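Local coordinates for peptidoglycan D,D-transpeptidase PbpA (Mycobacterium tuberculosis, PDB 3UN7), which probably catalyses the transpeptidation that cross-links the peptidoglycan cell wall and is probably needed to regulate cell length, at residues A[27-31]-A[108-112]; A[43-49]-A[157-161]; A[129-134]-A[145-150]; A[257-262]-A[303-308]. All coordinates share one frame. Residues are numbered along the deposited sequence.

Contact 1: A[27-31]-A[108-112]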
# COMPACT_ATOMS: atom_id res chain seq x y z
N THR A 27 -13.14 2.50 15.43
CA THR A 27 -14.11 3.16 14.56
C THR A 27 -13.45 3.70 13.28
O THR A 27 -12.22 3.87 13.21
CB THR A 27 -14.83 4.31 15.30
OG1 THR A 27 -13.90 5.37 15.53
CG2 THR A 27 -15.39 3.84 16.64
N ALA A 28 -14.29 3.95 12.27
CA ALA A 28 -13.88 4.63 11.03
C ALA A 28 -15.06 5.43 10.49
O ALA A 28 -16.18 4.92 10.39
CB ALA A 28 -13.40 3.63 9.99
N GLY A 29 -14.83 6.69 10.17
CA GLY A 29 -15.89 7.59 9.69
C GLY A 29 -17.15 7.57 10.54
O GLY A 29 -18.24 7.73 10.01
N GLY A 30 -17.01 7.38 11.85
CA GLY A 30 -18.17 7.29 12.75
C GLY A 30 -18.88 5.94 12.75
O GLY A 30 -19.98 5.79 13.31
N GLN A 31 -18.28 4.95 12.10
CA GLN A 31 -18.87 3.61 12.01
C GLN A 31 -18.02 2.63 12.79
O GLN A 31 -16.81 2.77 12.85
CB GLN A 31 -18.97 3.19 10.55
CG GLN A 31 -19.76 4.21 9.72
CD GLN A 31 -20.11 3.74 8.34
OE1 GLN A 31 -19.76 4.38 7.35
NE2 GLN A 31 -20.84 2.63 8.25
N THR A 108 -8.11 6.42 10.82
CA THR A 108 -8.14 7.37 9.72
C THR A 108 -8.87 6.81 8.49
O THR A 108 -8.96 7.49 7.48
CB THR A 108 -6.71 7.71 9.25
OG1 THR A 108 -5.99 6.48 9.03
CG2 THR A 108 -5.99 8.53 10.28
N ILE A 109 -9.34 5.56 8.58
CA ILE A 109 -9.93 4.87 7.43
C ILE A 109 -11.22 5.56 7.01
O ILE A 109 -12.04 5.89 7.86
CB ILE A 109 -10.21 3.36 7.76
CG1 ILE A 109 -8.91 2.59 8.04
CG2 ILE A 109 -11.00 2.66 6.61
CD1 ILE A 109 -8.01 2.38 6.83
N ASN A 110 -11.38 5.77 5.71
CA ASN A 110 -12.65 6.23 5.17
C ASN A 110 -13.40 4.99 4.66
O ASN A 110 -12.94 4.36 3.72
CB ASN A 110 -12.40 7.25 4.03
CG ASN A 110 -13.68 7.81 3.43
OD1 ASN A 110 -14.69 7.10 3.31
ND2 ASN A 110 -13.65 9.08 3.04
N PRO A 111 -14.52 4.62 5.31
CA PRO A 111 -15.26 3.41 4.99
C PRO A 111 -15.66 3.32 3.51
O PRO A 111 -15.58 2.24 2.93
CB PRO A 111 -16.50 3.52 5.89
CG PRO A 111 -15.99 4.26 7.07
CD PRO A 111 -15.15 5.33 6.44
N ARG A 112 -16.06 4.45 2.92
CA ARG A 112 -16.40 4.51 1.49
C ARG A 112 -15.22 4.08 0.63
O ARG A 112 -15.38 3.33 -0.32
CB ARG A 112 -16.82 5.93 1.08
CG ARG A 112 -18.05 6.44 1.81
CD ARG A 112 -18.51 7.78 1.26
NE ARG A 112 -19.61 7.63 0.30
CZ ARG A 112 -20.81 8.21 0.42
NH1 ARG A 112 -21.07 9.01 1.45
NH2 ARG A 112 -21.74 7.99 -0.50
O HOH W 1 -12.20 7.41 10.03

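Contact 2: A[43-49]-A[157-161]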
# COMPACT_ATOMS: atom_id res chain seq x y z
N PHE A 43 -16.89 -15.93 29.83
CA PHE A 43 -16.28 -14.67 29.43
C PHE A 43 -17.43 -13.85 28.85
O PHE A 43 -17.98 -14.19 27.81
CB PHE A 43 -15.21 -14.93 28.38
CG PHE A 43 -14.17 -15.93 28.81
CD1 PHE A 43 -14.26 -17.26 28.41
CD2 PHE A 43 -13.11 -15.54 29.61
CE1 PHE A 43 -13.28 -18.20 28.80
CE2 PHE A 43 -12.13 -16.45 30.01
CZ PHE A 43 -12.22 -17.79 29.61
N ARG A 44 -17.79 -12.79 29.55
CA ARG A 44 -19.05 -12.11 29.30
C ARG A 44 -19.10 -11.39 27.96
O ARG A 44 -20.12 -11.43 27.24
CB ARG A 44 -19.28 -11.09 30.40
CG ARG A 44 -20.43 -10.16 30.12
CD ARG A 44 -21.66 -10.63 30.86
NE ARG A 44 -22.77 -9.74 30.58
CZ ARG A 44 -22.89 -8.51 31.07
NH1 ARG A 44 -23.94 -7.78 30.75
NH2 ARG A 44 -21.96 -8.01 31.88
N PHE A 45 -18.02 -10.70 27.62
CA PHE A 45 -18.04 -9.82 26.46
C PHE A 45 -17.60 -10.53 25.18
O PHE A 45 -16.49 -11.09 25.10
CB PHE A 45 -17.31 -8.50 26.76
CG PHE A 45 -18.15 -7.55 27.57
CD1 PHE A 45 -18.05 -7.52 28.96
CD2 PHE A 45 -19.09 -6.74 26.95
CE1 PHE A 45 -18.86 -6.66 29.71
CE2 PHE A 45 -19.90 -5.88 27.69
CZ PHE A 45 -19.79 -5.85 29.07
N LEU A 46 -18.49 -10.56 24.19
CA LEU A 46 -18.12 -11.14 22.91
C LEU A 46 -17.71 -10.06 21.91
O LEU A 46 -18.43 -9.08 21.75
CB LEU A 46 -19.25 -12.00 22.33
CG LEU A 46 -19.02 -12.55 20.91
CD1 LEU A 46 -18.05 -13.72 20.94
CD2 LEU A 46 -20.36 -12.97 20.30
N ARG A 47 -16.57 -10.25 21.26
CA ARG A 47 -16.07 -9.29 20.28
C ARG A 47 -16.78 -9.52 18.96
O ARG A 47 -16.87 -10.67 18.51
CB ARG A 47 -14.55 -9.45 20.08
CG ARG A 47 -13.85 -8.25 19.47
CD ARG A 47 -13.98 -7.03 20.35
NE ARG A 47 -13.14 -5.90 19.95
CZ ARG A 47 -13.31 -4.66 20.38
NH1 ARG A 47 -14.30 -4.37 21.21
NH2 ARG A 47 -12.47 -3.68 19.99
N VAL A 48 -17.24 -8.43 18.34
CA VAL A 48 -18.00 -8.50 17.09
C VAL A 48 -17.36 -7.61 16.02
O VAL A 48 -16.96 -6.48 16.31
CB VAL A 48 -19.49 -8.11 17.31
CG1 VAL A 48 -20.29 -8.19 16.01
CG2 VAL A 48 -20.12 -9.04 18.35
N TYR A 49 -17.27 -8.13 14.80
CA TYR A 49 -16.68 -7.42 13.65
C TYR A 49 -17.77 -7.38 12.60
O TYR A 49 -17.98 -8.39 11.91
CB TYR A 49 -15.45 -8.18 13.13
CG TYR A 49 -14.39 -8.34 14.19
CD1 TYR A 49 -14.39 -9.44 15.05
CD2 TYR A 49 -13.40 -7.37 14.37
CE1 TYR A 49 -13.41 -9.59 16.04
CE2 TYR A 49 -12.44 -7.49 15.38
CZ TYR A 49 -12.45 -8.59 16.21
OH TYR A 49 -11.49 -8.71 17.17
N LEU A 157 -12.31 -16.16 15.11
CA LEU A 157 -11.30 -16.20 16.17
C LEU A 157 -11.79 -15.54 17.46
O LEU A 157 -11.26 -15.81 18.53
CB LEU A 157 -9.97 -15.62 15.65
CG LEU A 157 -9.46 -16.54 14.52
CD1 LEU A 157 -8.15 -16.07 13.90
CD2 LEU A 157 -9.29 -17.97 15.02
N ALA A 158 -12.86 -14.75 17.36
CA ALA A 158 -13.52 -14.16 18.52
C ALA A 158 -14.58 -15.10 19.14
O ALA A 158 -15.20 -14.78 20.16
CB ALA A 158 -14.14 -12.83 18.13
N SER A 159 -14.75 -16.28 18.55
CA SER A 159 -15.65 -17.27 19.13
C SER A 159 -15.21 -17.67 20.53
O SER A 159 -14.02 -17.76 20.81
CB SER A 159 -15.75 -18.50 18.25
OG SER A 159 -16.55 -19.48 18.88
N HIS A 160 -16.16 -17.92 21.41
CA HIS A 160 -15.78 -18.39 22.74
C HIS A 160 -15.66 -19.89 22.80
O HIS A 160 -15.25 -20.44 23.82
CB HIS A 160 -16.73 -17.84 23.82
CG HIS A 160 -16.58 -16.37 24.03
ND1 HIS A 160 -17.14 -15.71 25.10
CD2 HIS A 160 -15.91 -15.43 23.31
CE1 HIS A 160 -16.84 -14.42 25.03
NE2 HIS A 160 -16.09 -14.22 23.95
N ASN A 161 -15.99 -20.56 21.70
CA ASN A 161 -15.80 -22.00 21.59
C ASN A 161 -14.36 -22.32 21.18
O ASN A 161 -13.91 -21.91 20.11
CB ASN A 161 -16.83 -22.60 20.62
CG ASN A 161 -16.76 -24.13 20.56
OD1 ASN A 161 -15.95 -24.68 19.83
ND2 ASN A 161 -17.63 -24.80 21.30

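Contact 3: A[129-134]-A[145-150]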
# COMPACT_ATOMS: atom_id res chain seq x y z
N CYS A 129 -9.67 -10.84 -6.75
CA CYS A 129 -8.23 -10.63 -6.92
C CYS A 129 -7.47 -10.93 -5.64
O CYS A 129 -7.96 -10.64 -4.56
CB CYS A 129 -7.94 -9.18 -7.32
SG CYS A 129 -8.61 -8.66 -8.91
N LYS A 130 -6.26 -11.47 -5.76
CA LYS A 130 -5.34 -11.56 -4.63
C LYS A 130 -4.43 -10.34 -4.70
O LYS A 130 -3.99 -9.95 -5.77
CB LYS A 130 -4.51 -12.83 -4.71
CG LYS A 130 -3.62 -13.09 -3.49
CD LYS A 130 -2.63 -14.22 -3.75
CE LYS A 130 -3.30 -15.58 -3.75
NZ LYS A 130 -2.36 -16.62 -4.23
N GLY A 131 -4.18 -9.72 -3.56
CA GLY A 131 -3.30 -8.53 -3.54
C GLY A 131 -3.69 -7.54 -2.48
O GLY A 131 -4.17 -7.94 -1.39
N ALA A 132 -3.49 -6.26 -2.77
CA ALA A 132 -3.71 -5.20 -1.80
C ALA A 132 -4.06 -3.87 -2.45
O ALA A 132 -3.74 -3.63 -3.62
CB ALA A 132 -2.49 -5.05 -0.87
N VAL A 133 -4.75 -3.03 -1.68
CA VAL A 133 -5.02 -1.66 -2.07
C VAL A 133 -4.72 -0.74 -0.88
O VAL A 133 -5.12 -1.02 0.26
CB VAL A 133 -6.50 -1.45 -2.50
CG1 VAL A 133 -6.78 0.03 -2.79
CG2 VAL A 133 -6.85 -2.32 -3.73
N VAL A 134 -4.02 0.35 -1.14
CA VAL A 134 -3.72 1.33 -0.11
C VAL A 134 -4.11 2.68 -0.65
O VAL A 134 -3.82 3.00 -1.82
CB VAL A 134 -2.21 1.36 0.28
CG1 VAL A 134 -1.93 2.48 1.28
CG2 VAL A 134 -1.77 0.02 0.87
N ALA A 145 -7.35 3.87 3.30
CA ALA A 145 -7.76 2.51 3.06
C ALA A 145 -6.55 1.63 3.16
O ALA A 145 -5.44 2.02 2.76
CB ALA A 145 -8.42 2.36 1.66
N LEU A 146 -6.78 0.44 3.70
CA LEU A 146 -5.78 -0.59 3.83
C LEU A 146 -6.51 -1.89 3.56
O LEU A 146 -7.17 -2.44 4.43
CB LEU A 146 -5.20 -0.56 5.25
CG LEU A 146 -3.84 -1.20 5.50
CD1 LEU A 146 -2.73 -0.41 4.78
CD2 LEU A 146 -3.57 -1.26 7.02
N VAL A 147 -6.46 -2.33 2.31
CA VAL A 147 -7.22 -3.48 1.83
C VAL A 147 -6.28 -4.63 1.49
O VAL A 147 -5.25 -4.43 0.86
CB VAL A 147 -8.10 -3.14 0.62
CG1 VAL A 147 -8.82 -4.38 0.10
CG2 VAL A 147 -9.13 -2.07 1.00
N SER A 148 -6.63 -5.83 1.94
CA SER A 148 -5.87 -7.04 1.58
C SER A 148 -6.86 -8.10 1.12
O SER A 148 -7.98 -8.17 1.64
CB SER A 148 -5.02 -7.52 2.77
OG SER A 148 -4.08 -8.51 2.36
N SER A 149 -6.46 -8.90 0.14
CA SER A 149 -7.36 -9.90 -0.45
C SER A 149 -6.53 -11.14 -0.84
O SER A 149 -5.43 -11.00 -1.38
CB SER A 149 -8.08 -9.29 -1.66
OG SER A 149 -9.03 -10.17 -2.23
N PRO A 150 -7.02 -12.35 -0.53
CA PRO A 150 -8.25 -12.67 0.20
C PRO A 150 -8.11 -12.21 1.65
O PRO A 150 -7.00 -11.93 2.10
CB PRO A 150 -8.32 -14.21 0.13
CG PRO A 150 -6.88 -14.65 -0.04
CD PRO A 150 -6.28 -13.57 -0.91

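Contact 4: A[257-262]-A[303-308]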
# COMPACT_ATOMS: atom_id res chain seq x y z
N PHE A 257 14.89 2.50 -19.86
CA PHE A 257 15.17 2.62 -18.43
C PHE A 257 16.34 1.75 -17.95
O PHE A 257 17.02 2.11 -16.98
CB PHE A 257 13.90 2.44 -17.61
CG PHE A 257 13.00 3.63 -17.70
CD1 PHE A 257 13.21 4.72 -16.85
CD2 PHE A 257 12.03 3.72 -18.69
CE1 PHE A 257 12.42 5.85 -16.95
CE2 PHE A 257 11.24 4.86 -18.80
CZ PHE A 257 11.44 5.93 -17.92
N VAL A 258 16.58 0.63 -18.63
CA VAL A 258 17.78 -0.16 -18.37
C VAL A 258 18.99 0.72 -18.69
O VAL A 258 19.90 0.89 -17.86
CB VAL A 258 17.79 -1.47 -19.21
CG1 VAL A 258 19.15 -2.17 -19.14
CG2 VAL A 258 16.69 -2.41 -18.72
N GLN A 259 18.97 1.31 -19.87
CA GLN A 259 20.04 2.21 -20.31
C GLN A 259 20.17 3.42 -19.37
O GLN A 259 21.27 3.76 -18.93
CB GLN A 259 19.80 2.65 -21.76
CG GLN A 259 20.94 3.47 -22.38
CD GLN A 259 20.54 4.08 -23.69
OE1 GLN A 259 19.47 4.66 -23.83
NE2 GLN A 259 21.40 3.92 -24.69
N LEU A 260 19.04 4.04 -19.03
CA LEU A 260 19.04 5.21 -18.16
C LEU A 260 19.56 4.91 -16.75
O LEU A 260 20.34 5.68 -16.20
CB LEU A 260 17.63 5.83 -18.09
CG LEU A 260 17.49 7.06 -17.17
CD1 LEU A 260 18.27 8.25 -17.74
CD2 LEU A 260 16.03 7.43 -16.92
N GLY A 261 19.12 3.80 -16.16
CA GLY A 261 19.54 3.42 -14.81
C GLY A 261 21.02 3.10 -14.74
O GLY A 261 21.73 3.54 -13.82
N ILE A 262 21.51 2.32 -15.69
CA ILE A 262 22.94 2.03 -15.76
C ILE A 262 23.74 3.34 -15.90
O ILE A 262 24.74 3.53 -15.23
CB ILE A 262 23.27 0.99 -16.86
CG1 ILE A 262 22.72 -0.38 -16.46
CG2 ILE A 262 24.79 0.93 -17.14
CD1 ILE A 262 22.58 -1.37 -17.62
N LEU A 303 22.00 -4.02 -11.68
CA LEU A 303 21.57 -2.62 -11.80
C LEU A 303 20.58 -2.43 -12.94
O LEU A 303 19.55 -1.76 -12.79
CB LEU A 303 22.76 -1.66 -11.97
CG LEU A 303 22.45 -0.18 -12.24
CD1 LEU A 303 21.60 0.44 -11.14
CD2 LEU A 303 23.74 0.60 -12.37
N GLY A 304 20.89 -3.04 -14.09
CA GLY A 304 19.96 -3.01 -15.22
C GLY A 304 18.57 -3.48 -14.82
O GLY A 304 17.58 -2.81 -15.11
N MET A 305 18.51 -4.63 -14.15
CA MET A 305 17.25 -5.23 -13.71
C MET A 305 16.57 -4.43 -12.60
O MET A 305 15.35 -4.33 -12.56
CB MET A 305 17.49 -6.68 -13.25
CG MET A 305 17.76 -7.69 -14.38
SD MET A 305 17.96 -9.40 -13.75
CE MET A 305 16.37 -9.61 -12.89
N THR A 306 17.38 -3.85 -11.71
CA THR A 306 16.88 -3.00 -10.62
C THR A 306 16.16 -1.76 -11.14
O THR A 306 15.17 -1.32 -10.55
CB THR A 306 18.03 -2.59 -9.65
OG1 THR A 306 18.56 -3.76 -9.01
CG2 THR A 306 17.54 -1.60 -8.58
N SER A 307 16.65 -1.24 -12.26
CA SER A 307 16.19 0.03 -12.84
C SER A 307 14.77 -0.06 -13.36
O SER A 307 14.10 0.96 -13.51
CB SER A 307 17.13 0.48 -13.96
OG SER A 307 18.44 0.68 -13.46
N ILE A 308 14.32 -1.28 -13.64
CA ILE A 308 12.92 -1.55 -14.03
C ILE A 308 12.21 -2.39 -12.95
O ILE A 308 11.27 -3.13 -13.23
CB ILE A 308 12.82 -2.21 -15.42
CG1 ILE A 308 13.66 -3.50 -15.48
CG2 ILE A 308 13.25 -1.21 -16.50
CD1 ILE A 308 13.51 -4.30 -16.80

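Contact 1: A[27-31]-A[108-112]
Thr-27, on strand 26-28, does not reach residues 108-112; its OG1 hydrogen-bonds to Asp-106, tying it to the neighbouring strand 104-107. At Ala-28 the chain meets that segment. Its CB sits 3.4 Å from Ile-109 O, 3.9 Å from Ile-109 CB and 4.0 Å from Pro-111 CG, and a methyl suits so shallow a space. Ala-28 N and O hydrogen-bond to Gln-31 O (2.8 Å) and N (2.7 Å), closing a type I' turn from Ala-28 to Gln-31, the tight reversal of a two-residue beta hairpin that links strand 26-28 to strand 31-38. Gly-29 and Gly-30 occupy its central positions with positive phi angles, which glycine adopts most easily. Gly-29 has a second reason: a CB there would lie 2.8 Å from Pro-111 CD and clash. Its N is 3.7 Å from Ile-109 O, and a water to one side of this pair bridges them, accepting from Gly-29 N and donating to Ile-109 O, each at 2.7 Å. Gln-31 resumes the strand and leans over the proline, bringing its OE1 to 3.7 Å from Pro-111 CB. Pro-111 opens helix 111-123, where the missing amide hydrogen costs nothing, and its ring is wedged against the hairpin. Asn-110, just before it, is the N-cap: its OD1 accepts a weak hydrogen bond from Arg-112 N (3.0 Å).

Contact 2: A[43-49]-A[157-161]
The edge of the His-160 imidazole points into the backbone of residues 43-49, so that its CE1 lies 3.0 Å from Phe-43 O and 3.3 Å from Phe-45 O. The ring edge thus faces two carbonyl oxygens, and a flat ring suits so narrow a place. Leu-46 reaches over from the strand: its CD1 is 3.6 Å from His-160 CD2 and only 3.1 Å from Ala-158 O, a tight fit. Ala-158 sets its small methyl against Arg-47, with its CB 3.5 Å from Arg-47 O, and against the edge of the Tyr-49 ring, 3.9 Å from Tyr-49 CE1. The Arg-47 guanidinium leads away to a salt bridge with Glu-72. Ser-159 OG accepts from Asn-161 N (3.1 Å), an ST turn that shapes the loop just before Asn-161 caps helix 162-174. All this is consistent with packing between the N-terminal dimerisation-family region and the transpeptidase-family region: the loop before helix 162-174 lies against strand 45-48, an outermost strand of the mixed sheet.

Contact 3: A[129-134]-A[145-150]
Five hydrogen bonds join the segments. The shortest runs from Ser-149 OG to Cys-129 O (2.6 Å); a serine suits this spot because its hydroxyl can donate here and also bond to Gln-122. The other four form two reciprocal backbone pairs: Gly-131 N to Ser-149 O (2.8 Å) with Ser-149 N to Gly-131 O (2.9 Å), and Val-133 N to Val-147 O (2.9 Å) with Val-147 N to Val-133 O (2.8 Å). Between and beyond them lie the non-hydrogen-bonded pairs Ala-132 with Ser-148, whose CA atoms come within 4.4 Å, and Val-134 with Leu-146. Gly-131 has backbone angles that would jam a side chain against the preceding carbonyl. On one face Val-133 CB meets Val-147 CB at 3.9 Å, branched residues suited to strands, and helices 111-123 and 446-458 pack there. On the other, Val-134 CG2 touches Leu-146 CD1 at 4.0 Å, with helix 317-328 against Val-134. Lys-130 CG rests 3.7 Å from Pro-150 CD, beside a cis peptide, and Cys-129 is held by its disulfide to Cys-125. This antiparallel hairpin, with 143-149 outermost, forms one edge of the five-stranded sheet characteristic of the penicillin-binding transpeptidase fold, related to the serine beta-lactamases.

Contact 4: A[257-262]-A[303-308]
Ser-307 is the bump at the middle of this helix-to-helix fit, and Gly-261 is the hollow that takes it. Ser-307 OG comes to 3.2 Å from Gly-261 CA, where a CB would lie only 1.8 Å from that oxygen. The hydroxyl donates back to Leu-303 O (2.8 Å), so it is satisfied by a carbonyl of its own segment and can press on bare backbone; Ser-307 CB also lies 3.4 Å from Phe-257 O. Gly-304 provides a reciprocal dip, flanked by Ile-262, whose CD1 is 3.9 Å from Gly-304 CA, and by Val-258, whose CG2 is 3.7 Å from Gly-304 O. Helix 254-264 follows Cys-253, the middle of a Ser-Cys-Asn sequence consistent with the SxN motif of penicillin-binding proteins, and the packing lies near the active site, with the Ile-308 side chain about 6 Å from that of Ser-193, the probable acyl-ester residue. Leu-303 extends over the end of the groove, its CD2 3.8 Å from both Gly-261 O and Ile-262 CA. Farther along, Ile-308 fills the remaining gap: its CG2 meets Phe-257 CB at 3.9 Å and its CD1 meets Val-258 CG2 at 4.2 Å. Phe-257 and Ile-308 also touch Lys-196.

Overall arrangement
The four contacts are strung along an elongated chain. Contacts 1 and 2 reach the same mixed sheet, their centres 23 Å apart, and their segments alternate in sequence, so the N-terminal strands are tied at two places to later parts of the chain. Contact 1 also touches contact 3: Ile-109 CD1 packs 3.8 Å from Ala-145 CA, and helix 111-123 runs on toward strand 131-136, linking the hairpin turn to the central transpeptidase sheet. Contact 4 lies about 29 Å from contact 3 and 52 Å from contact 2, centre to centre. It alone adjoins the active site: the Ile-308 side chain is about 6 Å from that of Ser-193, the probable acyl-ester nucleophile.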